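Local coordinates for protein glycosyl hydrolase family 10 (Bacteroides intestinalis DSM 17393, PDB 4QPW) that probably acts as a xylan-degrading glycoside hydrolase, the part here being a carbohydrate-binding module that holds xylohexaose in the crystal, at residues Y70-L84 with F128-H141. Numbering follows the deposited sequence.
Sequences YKLKMMVRGSAEGKL and FVGTIQIKYVKITH
Leu-72 lays its CD1 methyl against CG1 of Val-137 at 3.7 Å, within the packed inner face of two antiparallel strands, 70-78 and 130-141. Val-76, Ile-132, Ile-134 and Ile-139 share this buried side with Met-74; the beta-branched valines and isoleucines suit an extended backbone. Beyond the turn, Leu-84 CD1 meets Ile-132 CD1 at 4.1 Å, joining the two sheets across the interior.

The other face is more polar and mostly partly exposed, and solvent reaches Ser-79 and Glu-81 in the turn. Arg-77, its chain straight from CG to NE, runs beside Gln-133, the guanidinium and amide planes nearly coplanar (11°). Gln-133 OE1 lies in the guanidinium plane and takes NE at 2.7 Å, nearly along its C=O direction, and the more bent NH2 bond at 2.9 Å on a lone pair; Glu-41 accepts from Gln-133 NE2. With an alanine in place of Arg-77, OE1 would probably lose both donors, leaving the amide freer to turn. Met-75 CB sits over a face of the Tyr-136 ring, 3.7 Å from its centroid, and Lys-71 and Lys-73 reach Asp-2.

Between Ile-134 and Val-137 the second strand carries one extra residue opposite Met-75, a classic beta bulge within this beta-sandwich carbohydrate-binding module.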
ATOM      1  N   TYR A  70       6.097  15.779  -1.063  1.00 11.15           N
ATOM      2  CA  TYR A  70       6.777  14.461  -1.063  1.00 10.21           C
ATOM      3  C   TYR A  70       6.332  13.686  -2.214  1.00  9.97           C
ATOM      4  O   TYR A  70       5.381  14.018  -2.931  1.00 11.24           O
ATOM      5  CB  TYR A  70       6.397  13.668   0.247  1.00 10.74           C
ATOM      6  CG  TYR A  70       6.702  14.384   1.526  1.00 10.29           C
ATOM      7  CD1 TYR A  70       7.916  14.301   2.139  1.00 10.85           C
ATOM      8  CD2 TYR A  70       5.702  15.183   2.177  1.00 10.39           C
ATOM      9  CE1 TYR A  70       8.199  14.919   3.328  1.00 11.19           C
ATOM     10  CE2 TYR A  70       5.982  15.816   3.320  1.00 10.74           C
ATOM     11  CZ  TYR A  70       7.216  15.697   3.916  1.00 11.12           C
ATOM     12  OH  TYR A  70       7.437  16.342   5.122  1.00 12.42           O
ATOM     13  N   LYS A  71       7.003  12.521  -2.442  1.00  9.81           N
ATOM     14  CA  LYS A  71       6.460  11.454  -3.257  1.00  9.99           C
ATOM     15  C   LYS A  71       6.253  10.202  -2.438  1.00  9.21           C
ATOM     16  O   LYS A  71       7.084   9.894  -1.543  1.00 10.30           O
ATOM     17  CB  LYS A  71       7.424  11.029  -4.392  1.00  9.86           C
ATOM     18  CG  LYS A  71       7.661  12.106  -5.418  1.00 11.24           C
ATOM     19  CD  LYS A  71       8.676  11.640  -6.460  1.00 11.47           C
ATOM     20  CE  LYS A  71       9.011  12.745  -7.467  1.00 12.90           C
ATOM     21  NZ  LYS A  71       9.984  12.246  -8.519  1.00 12.94           N
ATOM     22  N   LEU A  72       5.191   9.495  -2.690  1.00  8.67           N
ATOM     23  CA  LEU A  72       5.050   8.104  -2.308  1.00  9.11           C
ATOM     24  C   LEU A  72       5.569   7.239  -3.479  1.00  9.04           C
ATOM     25  O   LEU A  72       5.130   7.479  -4.647  1.00  9.95           O
ATOM     26  CB  LEU A  72       3.574   7.777  -2.078  1.00  9.77           C
ATOM     27  CG  LEU A  72       3.180   6.339  -1.940  1.00  9.52           C
ATOM     28  CD1 LEU A  72       3.734   5.693  -0.681  1.00 10.38           C
ATOM     29  CD2 LEU A  72       1.641   6.176  -2.008  1.00  9.73           C
ATOM     30  N   LYS A  73       6.439   6.313  -3.226  1.00  8.65           N
ATOM     31  CA  LYS A  73       6.911   5.335  -4.222  1.00  8.24           C
ATOM     32  C   LYS A  73       6.539   3.981  -3.769  1.00  8.87           C
ATOM     33  O   LYS A  73       6.793   3.607  -2.583  1.00  9.51           O
ATOM     34  CB  LYS A  73       8.389   5.418  -4.488  1.00  8.51           C
ATOM     35  CG  LYS A  73       8.853   6.764  -4.973  1.00  9.15           C
ATOM     36  CD  LYS A  73      10.313   6.804  -5.418  1.00  9.94           C
ATOM     37  CE  LYS A  73      10.684   8.179  -5.992  1.00  9.45           C
ATOM     38  NZ  LYS A  73      12.053   8.213  -6.516  1.00  9.58           N
ATOM     39  N   MET A  74       5.931   3.149  -4.619  1.00  8.53           N
ATOM     40  CA  MET A  74       5.612   1.768  -4.288  0.50  8.57           C
ATOM     41  C   MET A  74       5.899   0.877  -5.441  1.00  8.69           C
ATOM     42  O   MET A  74       5.470   1.239  -6.581  1.00 10.68           O
ATOM     43  CB  MET A  74       4.153   1.707  -3.935  0.50  8.34           C
ATOM     44  CG  MET A  74       3.668   0.428  -3.317  0.50  9.66           C
ATOM     45  SD  MET A  74       1.878   0.292  -3.077  0.50 12.30           S
ATOM     46  CE  MET A  74       1.810   2.209  -2.403  0.50  4.52           C
ATOM     47  N   MET A  75       6.552  -0.217  -5.231  1.00  8.10           N
ATOM     48  CA  MET A  75       6.738  -1.226  -6.297  1.00  9.06           C
ATOM     49  C   MET A  75       5.693  -2.312  -6.116  1.00  8.67           C
ATOM     50  O   MET A  75       5.607  -2.936  -5.034  1.00  9.07           O
ATOM     51  CB  MET A  75       8.139  -1.744  -6.315  1.00  9.59           C
ATOM     52  CG  MET A  75       8.290  -2.917  -7.281  1.00 11.16           C
ATOM     53  SD  MET A  75       9.949  -3.275  -7.901  1.00 11.23           S
ATOM     54  CE  MET A  75      10.229  -4.911  -7.333  1.00 28.23           C
ATOM     55  N   VAL A  76       4.884  -2.509  -7.150  1.00  8.90           N
ATOM     56  CA  VAL A  76       3.647  -3.330  -7.094  1.00 10.04           C
ATOM     57  C   VAL A  76       3.528  -4.139  -8.357  1.00  9.50           C
ATOM     58  O   VAL A  76       3.867  -3.650  -9.469  1.00 10.60           O
ATOM     59  CB  VAL A  76       2.413  -2.459  -6.964  1.00 11.87           C
ATOM     60  CG1 VAL A  76       1.119  -3.260  -6.828  1.00 11.87           C
ATOM     61  CG2 VAL A  76       2.566  -1.436  -5.899  1.00 13.80           C
ATOM     62  N   ARG A  77       3.024  -5.353  -8.237  1.00  9.94           N
ATOM     63  CA  ARG A  77       2.510  -6.115  -9.419  1.00 10.30           C
ATOM     64  C   ARG A  77       1.291  -6.888  -8.919  1.00 11.13           C
ATOM     65  O   ARG A  77       1.044  -7.107  -7.699  1.00 11.55           O
ATOM     66  CB  ARG A  77       3.548  -6.999 -10.001  1.00 11.77           C
ATOM     67  CG  ARG A  77       3.919  -8.127  -9.226  1.00 11.73           C
ATOM     68  CD  ARG A  77       4.859  -9.147  -9.933  1.00 13.07           C
ATOM     69  NE  ARG A  77       5.067 -10.384  -9.293  1.00 17.35           N
ATOM     70  CZ  ARG A  77       5.819 -11.468  -9.684  1.00 18.30           C
ATOM     71  NH1 ARG A  77       6.509 -11.497 -10.868  1.00 21.08           N
ATOM     72  NH2 ARG A  77       5.883 -12.510  -8.836  1.00 18.32           N
ATOM     73  N   GLY A  78       0.544  -7.434  -9.884  1.00 10.67           N
ATOM     74  CA  GLY A  78      -0.557  -8.335  -9.593  1.00 11.68           C
ATOM     75  C   GLY A  78      -0.629  -9.454 -10.558  1.00 12.10           C
ATOM     76  O   GLY A  78       0.027  -9.470 -11.627  1.00 13.49           O
ATOM     77  N   SER A  79      -1.462 -10.419 -10.221  1.00 12.01           N
ATOM     78  CA  SER A  79      -1.688 -11.581 -11.115  1.00 14.01           C
ATOM     79  C   SER A  79      -2.502 -11.184 -12.293  1.00 14.03           C
ATOM     80  O   SER A  79      -2.582 -12.026 -13.250  1.00 17.57           O
ATOM     81  CB  SER A  79      -2.428 -12.695 -10.344  1.00 15.92           C
ATOM     82  OG  SER A  79      -3.566 -12.239  -9.723  1.00 15.56           O
ATOM     83  N   ALA A  80      -3.141 -10.101 -12.327  1.00 13.62           N
ATOM     84  CA  ALA A  80      -3.872  -9.525 -13.419  1.00 16.66           C
ATOM     85  C   ALA A  80      -3.884  -8.031 -13.259  1.00 16.68           C
ATOM     86  O   ALA A  80      -3.483  -7.499 -12.165  1.00 16.52           O
ATOM     87  CB  ALA A  80      -5.323 -10.002 -13.441  1.00 19.41           C
ATOM     88  N   GLU A  81      -4.227  -7.258 -14.258  1.00 17.55           N
ATOM     89  CA  GLU A  81      -4.399  -5.868 -14.156  1.00 16.93           C
ATOM     90  C   GLU A  81      -5.434  -5.494 -13.094  1.00 17.00           C
ATOM     91  O   GLU A  81      -6.518  -6.130 -13.006  1.00 18.73           O
ATOM     92  CB  GLU A  81      -4.783  -5.223 -15.499  1.00 19.96           C
ATOM     93  CG  GLU A  81      -3.616  -5.215 -16.457  1.00 24.67           C
ATOM     94  CD  GLU A  81      -3.932  -4.773 -17.889  1.00 31.95           C
ATOM     95  OE1 GLU A  81      -4.859  -4.023 -18.107  1.00 33.08           O
ATOM     96  OE2 GLU A  81      -3.182  -5.182 -18.787  1.00 37.34           O
ATOM     97  N   GLY A  82      -5.200  -4.510 -12.238  1.00 15.38           N
ATOM     98  CA  GLY A  82      -6.137  -4.044 -11.263  1.00 16.15           C
ATOM     99  C   GLY A  82      -5.714  -2.753 -10.664  1.00 14.08           C
ATOM    100  O   GLY A  82      -4.706  -2.138 -11.117  1.00 15.42           O
ATOM    101  N   LYS A  83      -6.505  -2.255  -9.703  1.00 14.76           N
ATOM    102  CA  LYS A  83      -6.281  -0.990  -9.074  1.00 16.45           C
ATOM    103  C   LYS A  83      -6.120  -1.083  -7.557  1.00 15.40           C
ATOM    104  O   LYS A  83      -6.859  -1.813  -6.880  1.00 19.12           O
ATOM    105  CB  LYS A  83      -7.456  -0.046  -9.386  1.00 20.87           C
ATOM    106  CG  LYS A  83      -7.402   1.326  -8.782  1.00 24.87           C
ATOM    107  CD  LYS A  83      -8.639   2.192  -8.960  1.00 34.36           C
ATOM    108  CE  LYS A  83      -8.491   2.821 -10.298  1.00 38.92           C
ATOM    109  NZ  LYS A  83      -9.840   3.100 -10.891  1.00 46.33           N
ATOM    110  N   LEU A  84      -5.102  -0.366  -7.066  1.00 16.04           N
ATOM    111  CA  LEU A  84      -4.713  -0.239  -5.622  1.00 18.03           C
ATOM    112  C   LEU A  84      -5.200   1.182  -5.184  1.00 16.45           C
ATOM    113  O   LEU A  84      -4.677   2.105  -5.824  1.00 21.55           O
ATOM    114  CB  LEU A  84      -3.113  -0.519  -5.484  1.00 16.62           C
ATOM    115  CG  LEU A  84      -2.648  -0.831  -4.203  1.00 18.55           C
ATOM    116  CD1 LEU A  84      -3.187  -2.160  -3.677  1.00 21.02           C
ATOM    117  CD2 LEU A  84      -1.126  -0.887  -4.186  1.00 19.20           C
ATOM    118  N   PHE A 128     -10.533  -6.274  -5.810  1.00 13.24           N
ATOM    119  CA  PHE A 128      -9.639  -7.030  -6.634  1.00 12.91           C
ATOM    120  C   PHE A 128      -9.595  -8.451  -6.304  1.00 12.84           C
ATOM    121  O   PHE A 128      -9.396  -8.812  -5.122  1.00 13.90           O
ATOM    122  CB  PHE A 128      -8.187  -6.432  -6.586  1.00 13.84           C
ATOM    123  CG  PHE A 128      -7.226  -7.155  -7.475  1.00 13.16           C
ATOM    124  CD1 PHE A 128      -7.238  -6.959  -8.857  1.00 14.65           C
ATOM    125  CD2 PHE A 128      -6.368  -8.079  -7.019  1.00 13.90           C
ATOM    126  CE1 PHE A 128      -6.344  -7.644  -9.668  1.00 15.18           C
ATOM    127  CE2 PHE A 128      -5.462  -8.705  -7.816  1.00 13.76           C
ATOM    128  CZ  PHE A 128      -5.471  -8.571  -9.153  1.00 15.02           C
ATOM    129  N   VAL A 129      -9.763  -9.340  -7.297  1.00 14.12           N
ATOM    130  CA  VAL A 129      -9.630 -10.743  -7.211  1.00 13.38           C
ATOM    131  C   VAL A 129      -8.337 -11.253  -7.765  1.00 14.22           C
ATOM    132  O   VAL A 129      -8.109 -11.077  -8.969  1.00 15.51           O
ATOM    133  CB  VAL A 129     -10.846 -11.524  -7.842  1.00 15.26           C
ATOM    134  CG1 VAL A 129     -10.670 -12.992  -7.659  1.00 17.00           C
ATOM    135  CG2 VAL A 129     -12.108 -11.013  -7.249  1.00 17.46           C
ATOM    136  N   GLY A 130      -7.475 -11.840  -6.993  1.00 13.11           N
ATOM    137  CA  GLY A 130      -6.212 -12.367  -7.416  1.00 14.21           C
ATOM    138  C   GLY A 130      -5.131 -12.116  -6.371  1.00 12.17           C
ATOM    139  O   GLY A 130      -5.408 -12.088  -5.172  1.00 13.62           O
ATOM    140  N   THR A 131      -3.909 -11.971  -6.845  1.00 12.29           N
ATOM    141  CA  THR A 131      -2.733 -11.762  -5.941  1.00 11.95           C
ATOM    142  C   THR A 131      -2.158 -10.380  -6.246  1.00 11.85           C
ATOM    143  O   THR A 131      -1.838 -10.083  -7.427  1.00 12.87           O
ATOM    144  CB  THR A 131      -1.719 -12.810  -6.166  1.00 13.49           C
ATOM    145  OG1 THR A 131      -2.289 -14.156  -5.934  1.00 16.52           O
ATOM    146  CG2 THR A 131      -0.506 -12.708  -5.225  1.00 14.61           C
ATOM    147  N   ILE A 132      -2.032  -9.542  -5.210  1.00 10.52           N
ATOM    148  CA  ILE A 132      -1.256  -8.273  -5.238  1.00  9.97           C
ATOM    149  C   ILE A 132       0.019  -8.513  -4.484  1.00 10.10           C
ATOM    150  O   ILE A 132       0.028  -9.064  -3.368  1.00 10.42           O
ATOM    151  CB  ILE A 132      -2.089  -7.170  -4.632  1.00 10.02           C
ATOM    152  CG1 ILE A 132      -3.352  -6.934  -5.455  1.00 12.04           C
ATOM    153  CG2 ILE A 132      -1.219  -5.920  -4.490  1.00 11.58           C
ATOM    154  CD1 ILE A 132      -4.302  -5.980  -4.783  1.00 13.13           C
ATOM    155  N   GLN A 133       1.153  -8.108  -5.061  1.00  9.25           N
ATOM    156  CA  GLN A 133       2.470  -8.153  -4.399  1.00  9.30           C
ATOM    157  C   GLN A 133       3.094  -6.773  -4.347  1.00  8.75           C
ATOM    158  O   GLN A 133       3.040  -6.009  -5.333  1.00  9.33           O
ATOM    159  CB  GLN A 133       3.349  -9.106  -5.154  1.00 10.45           C
ATOM    160  CG  GLN A 133       2.804 -10.566  -5.109  1.00 12.27           C
ATOM    161  CD  GLN A 133       3.709 -11.550  -5.838  1.00 14.41           C
ATOM    162  OE1 GLN A 133       4.359 -11.188  -6.813  1.00 17.07           O
ATOM    163  NE2 GLN A 133       3.794 -12.719  -5.338  1.00 16.36           N
ATOM    164  N   ILE A 134       3.617  -6.420  -3.164  1.00  8.83           N
ATOM    165  CA  ILE A 134       4.207  -5.096  -2.902  1.00  8.69           C
ATOM    166  C   ILE A 134       5.598  -5.320  -2.394  1.00  8.03           C
ATOM    167  O   ILE A 134       5.837  -5.957  -1.381  1.00  8.80           O
ATOM    168  CB  ILE A 134       3.328  -4.313  -1.913  1.00  8.79           C
ATOM    169  CG1 ILE A 134       1.959  -4.068  -2.519  1.00  9.96           C
ATOM    170  CG2 ILE A 134       4.055  -3.001  -1.544  1.00  9.71           C
ATOM    171  CD1 ILE A 134       0.942  -3.474  -1.549  1.00 10.58           C
ATOM    172  N   LYS A 135       6.604  -4.803  -3.141  1.00  8.13           N
ATOM    173  CA  LYS A 135       7.988  -5.045  -2.792  1.00  8.35           C
ATOM    174  C   LYS A 135       8.557  -4.045  -1.734  1.00  7.87           C
ATOM    175  O   LYS A 135       9.362  -4.476  -0.915  1.00  9.46           O
ATOM    176  CB  LYS A 135       8.814  -4.945  -4.093  1.00  9.25           C
ATOM    177  CG  LYS A 135      10.183  -5.466  -4.089  1.00 12.85           C
ATOM    178  CD  LYS A 135      10.190  -6.989  -4.036  1.00 13.71           C
ATOM    179  CE  LYS A 135      11.616  -7.575  -4.093  1.00 13.48           C
ATOM    180  NZ  LYS A 135      11.615  -9.045  -3.918  1.00 13.10           N
ATOM    181  N   TYR A 136       8.158  -2.808  -1.839  1.00  8.18           N
ATOM    182  CA  TYR A 136       8.660  -1.750  -0.928  1.00  8.19           C
ATOM    183  C   TYR A 136       7.762  -0.578  -1.037  1.00  7.82           C
ATOM    184  O   TYR A 136       7.011  -0.410  -2.017  1.00  8.25           O
ATOM    185  CB  TYR A 136      10.143  -1.345  -1.231  1.00  9.46           C
ATOM    186  CG  TYR A 136      10.386  -0.842  -2.642  1.00  9.24           C
ATOM    187  CD1 TYR A 136      10.047   0.452  -3.022  1.00  9.15           C
ATOM    188  CD2 TYR A 136      10.935  -1.663  -3.625  1.00 10.24           C
ATOM    189  CE1 TYR A 136      10.330   0.928  -4.293  1.00  9.79           C
ATOM    190  CE2 TYR A 136      11.189  -1.227  -4.881  1.00 10.80           C
ATOM    191  CZ  TYR A 136      10.840   0.032  -5.201  1.00  9.58           C
ATOM    192  OH  TYR A 136      11.073   0.559  -6.538  1.00 12.35           O
ATOM    193  N   VAL A 137       7.898   0.298  -0.019  1.00  7.92           N
ATOM    194  CA  VAL A 137       7.270   1.599   0.027  1.00  8.22           C
ATOM    195  C   VAL A 137       8.276   2.625   0.485  1.00  8.32           C
ATOM    196  O   VAL A 137       9.005   2.360   1.476  1.00 10.00           O
ATOM    197  CB  VAL A 137       6.047   1.583   1.017  1.00  9.58           C
ATOM    198  CG1 VAL A 137       5.367   2.897   1.024  1.00 12.81           C
ATOM    199  CG2 VAL A 137       5.064   0.493   0.632  1.00 12.45           C
ATOM    200  N   LYS A 138       8.366   3.748  -0.212  1.00  8.12           N
ATOM    201  CA  LYS A 138       9.245   4.841   0.173  1.00  8.28           C
ATOM    202  C   LYS A 138       8.473   6.132   0.213  1.00  8.16           C
ATOM    203  O   LYS A 138       7.552   6.330  -0.575  1.00  9.10           O
ATOM    204  CB  LYS A 138      10.439   4.995  -0.824  1.00  8.73           C
ATOM    205  CG  LYS A 138      11.303   3.772  -1.012  1.00  9.88           C
ATOM    206  CD  LYS A 138      12.387   3.896  -2.034  1.00 10.30           C
ATOM    207  CE  LYS A 138      13.146   2.619  -2.261  1.00 11.16           C
ATOM    208  NZ  LYS A 138      14.222   2.742  -3.288  1.00 11.58           N
ATOM    209  N   ILE A 139       8.951   7.035   1.074  1.00  8.05           N
ATOM    210  CA  ILE A 139       8.560   8.454   0.998  1.00  8.12           C
ATOM    211  C   ILE A 139       9.813   9.214   0.678  1.00  8.57           C
ATOM    212  O   ILE A 139      10.856   9.016   1.328  1.00  8.94           O
ATOM    213  CB  ILE A 139       7.985   8.986   2.332  1.00  8.92           C
ATOM    214  CG1 ILE A 139       6.731   8.229   2.792  1.00 10.66           C
ATOM    215  CG2 ILE A 139       7.736  10.470   2.249  1.00 10.15           C
ATOM    216  CD1 ILE A 139       5.570   8.267   1.915  1.00 12.20           C
ATOM    217  N   THR A 140       9.741  10.090  -0.335  1.00  8.34           N
ATOM    218  CA  THR A 140      10.899  10.877  -0.790  1.00  8.50           C
ATOM    219  C   THR A 140      10.512  12.345  -0.873  1.00  8.97           C
ATOM    220  O   THR A 140       9.359  12.735  -0.869  1.00  9.89           O
ATOM    221  CB  THR A 140      11.448  10.373  -2.141  1.00  8.99           C
ATOM    222  OG1 THR A 140      10.564  10.683  -3.199  1.00  9.85           O
ATOM    223  CG2 THR A 140      11.696   8.887  -2.126  1.00  9.50           C
ATOM    224  N   HIS A 141      11.556  13.194  -0.961  1.00 10.06           N
ATOM    225  CA  HIS A 141      11.334  14.591  -1.337  1.00 10.78           C
ATOM    226  C   HIS A 141      12.531  15.007  -2.194  1.00 11.55           C
ATOM    227  O   HIS A 141      13.583  14.417  -2.204  1.00 12.19           O
ATOM    228  CB  HIS A 141      11.193  15.515  -0.091  1.00 12.83           C
ATOM    229  CG  HIS A 141      12.437  15.652   0.620  1.00 13.68           C
ATOM    230  ND1 HIS A 141      12.870  14.757   1.544  1.00 15.38           N
ATOM    231  CD2 HIS A 141      13.407  16.597   0.599  1.00 15.62           C
ATOM    232  CE1 HIS A 141      14.037  15.072   2.042  1.00 17.64           C
ATOM    233  NE2 HIS A 141      14.395  16.219   1.463  1.00 17.90           N
TER